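Local coordinates for putative adhesin (Parabacteroides distasonis, PDB 3LJY), which is a putative lipoprotein adhesin that probably takes part in cell adhesion, at residues F100-P105 and V121-T126. Residues are numbered along the deposited sequence; the frame is centred on the assembly and turned at random.
Sequences FMVNSP and VQLKET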
loop_
_atom_site.group_PDB
_atom_site.type_symbol
_atom_site.label_atom_id
_atom_site.label_comp_id
_atom_site.label_asym_id
_atom_site.label_seq_id
_atom_site.Cartn_x
_atom_site.Cartn_y
_atom_site.Cartn_z
ATOM N N PHE A 100 5.878 -4.849 -1.606
ATOM C CA PHE A 100 5.585 -4.996 -0.199
ATOM C C PHE A 100 4.323 -5.848 -0.014
ATOM O O PHE A 100 3.269 -5.505 -0.493
ATOM C CB PHE A 100 5.439 -3.622 0.457
ATOM C CG PHE A 100 5.157 -3.686 1.945
ATOM C CD1 PHE A 100 6.135 -4.084 2.835
ATOM C CD2 PHE A 100 3.928 -3.358 2.441
ATOM C CE1 PHE A 100 5.887 -4.158 4.195
ATOM C CE2 PHE A 100 3.668 -3.427 3.804
ATOM C CZ PHE A 100 4.649 -3.836 4.681
HETATM N N MSE A 101 4.455 -7.000 0.634
HETATM C CA MSE A 101 3.339 -7.952 0.766
HETATM C C MSE A 101 3.079 -8.242 2.208
HETATM O O MSE A 101 3.989 -8.629 2.901
HETATM C CB MSE A 101 3.665 -9.248 0.028
HETATM C CG MSE A 101 3.772 -9.013 -1.451
HETATM SE SE MSE A 101 4.655 -10.335 -2.501
HETATM C CE MSE A 101 6.468 -10.010 -1.931
ATOM N N VAL A 102 1.844 -8.004 2.653
ATOM C CA VAL A 102 1.372 -8.444 3.979
ATOM C C VAL A 102 0.611 -9.725 3.750
ATOM O O VAL A 102 -0.386 -9.718 3.069
ATOM C CB VAL A 102 0.523 -7.386 4.704
ATOM C CG1 VAL A 102 -0.113 -7.959 6.028
ATOM C CG2 VAL A 102 1.379 -6.135 4.989
ATOM N N ASN A 103 1.132 -10.820 4.305
ATOM C CA ASN A 103 0.672 -12.163 3.998
ATOM C C ASN A 103 -0.185 -12.776 5.085
ATOM O O ASN A 103 -0.545 -13.931 4.955
ATOM C CB ASN A 103 1.873 -13.097 3.741
ATOM C CG ASN A 103 2.684 -12.672 2.560
ATOM O OD1 ASN A 103 2.118 -12.332 1.521
ATOM N ND2 ASN A 103 3.999 -12.643 2.707
ATOM N N SER A 104 -0.477 -12.015 6.148
ATOM C CA SER A 104 -1.343 -12.461 7.224
ATOM C C SER A 104 -2.512 -11.497 7.303
ATOM O O SER A 104 -2.458 -10.431 6.731
ATOM C CB SER A 104 -0.607 -12.374 8.540
ATOM O OG SER A 104 -0.340 -11.008 8.808
ATOM N N PRO A 105 -3.578 -11.870 8.036
ATOM C CA PRO A 105 -4.504 -10.854 8.463
ATOM C C PRO A 105 -3.748 -9.737 9.154
ATOM O O PRO A 105 -2.654 -9.971 9.685
ATOM C CB PRO A 105 -5.386 -11.598 9.452
ATOM C CG PRO A 105 -5.325 -13.012 9.037
ATOM C CD PRO A 105 -3.971 -13.215 8.507
ATOM N N VAL A 121 2.207 -2.435 -3.389
ATOM C CA VAL A 121 1.787 -2.937 -2.082
ATOM C C VAL A 121 0.639 -3.943 -2.277
ATOM O O VAL A 121 -0.279 -3.665 -3.031
ATOM C CB VAL A 121 1.340 -1.800 -1.178
ATOM C CG1 VAL A 121 0.603 -2.322 0.080
ATOM C CG2 VAL A 121 2.525 -0.866 -0.867
ATOM N N GLN A 122 0.723 -5.099 -1.601
ATOM C CA GLN A 122 -0.334 -6.131 -1.608
ATOM C C GLN A 122 -0.738 -6.530 -0.186
ATOM O O GLN A 122 0.034 -7.167 0.499
ATOM C CB GLN A 122 0.146 -7.375 -2.335
ATOM C CG GLN A 122 0.876 -7.066 -3.643
ATOM C CD GLN A 122 1.149 -8.303 -4.465
ATOM O OE1 GLN A 122 0.244 -9.089 -4.718
ATOM N NE2 GLN A 122 2.398 -8.472 -4.906
ATOM N N LEU A 123 -1.927 -6.123 0.263
ATOM C CA LEU A 123 -2.472 -6.593 1.540
ATOM C C LEU A 123 -3.423 -7.703 1.219
ATOM O O LEU A 123 -4.554 -7.448 0.790
ATOM C CB LEU A 123 -3.161 -5.492 2.353
ATOM C CG LEU A 123 -2.348 -4.183 2.406
ATOM C CD1 LEU A 123 -3.140 -3.035 3.067
ATOM C CD2 LEU A 123 -0.971 -4.356 3.061
ATOM N N LYS A 124 -2.954 -8.935 1.455
ATOM C CA LYS A 124 -3.549 -10.134 0.871
ATOM C C LYS A 124 -4.662 -10.736 1.689
ATOM O O LYS A 124 -5.514 -11.404 1.136
ATOM C CB LYS A 124 -2.478 -11.201 0.649
ATOM C CG LYS A 124 -1.569 -10.856 -0.459
ATOM C CD LYS A 124 -0.422 -11.810 -0.487
ATOM C CE LYS A 124 0.515 -11.514 -1.631
ATOM N NZ LYS A 124 1.833 -12.226 -1.418
ATOM N N GLU A 125 -4.626 -10.535 3.004
ATOM C CA GLU A 125 -5.644 -11.092 3.909
ATOM C C GLU A 125 -6.403 -9.956 4.580
ATOM O O GLU A 125 -6.021 -8.782 4.472
ATOM C CB GLU A 125 -5.004 -11.979 4.993
ATOM C CG GLU A 125 -4.070 -13.060 4.490
ATOM C CD GLU A 125 -4.754 -14.107 3.595
ATOM O OE1 GLU A 125 -5.972 -14.361 3.758
ATOM O OE2 GLU A 125 -4.064 -14.663 2.703
ATOM N N THR A 126 -7.443 -10.315 5.320
ATOM C CA THR A 126 -8.367 -9.334 5.875
ATOM C C THR A 126 -7.625 -8.331 6.756
ATOM O O THR A 126 -6.893 -8.720 7.669
ATOM C CB THR A 126 -9.497 -10.037 6.658
ATOM O OG1 THR A 126 -10.030 -11.070 5.835
ATOM C CG2 THR A 126 -10.658 -9.069 7.048
HETATM O O HOH W 1 -3.318 -8.641 4.854
#
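Lys124 reaches across to Asn103 with its chain extended beyond CG, laying its CD and CE carbons beside the amide so that NZ donates to Asn103 OD1 at 3.0 Å, tilted 17° from the carbonyl plane. The other end of that amide, ND2, bonds Asn34 OD1 on strand 32-37, so both polar atoms of Asn103 are engaged and its flip is fixed. NZ also lies 3.6 Å from the selenium (SE) of Met101, a selenomethionine. Met101 sets CG beside its own backbone N (chi1 -65°) and runs alongside Gln122, CG being 3.8 Å from Gln122 NE2, which is itself bonded to Asn99 OD1. The strands beneath are parallel, their axes 4.7 Å apart and 5° from aligned, and lie in equivalent positions on successive coils of a beta-solenoid, probably right-handed as in the pectate-lyase-like clan. Gln122 bridges the pair through its backbone, N donating to Phe100 O and O accepting from Val102 N; Lys124 N then bonds Val102 O. On the inner face Leu123 CD2 packs against Val102 CG2 at 3.5 Å, the branch anti to the carbonyl carbon, while Val121 CG1 meets the Phe100 ring at its edge, 4.2 Å from CD2. Further along, towards Pro105 and Glu125, a water accepts from Glu125 N and donates to Ser104 O, and Glu125 CB sits 3.4 Å from Pro105 N.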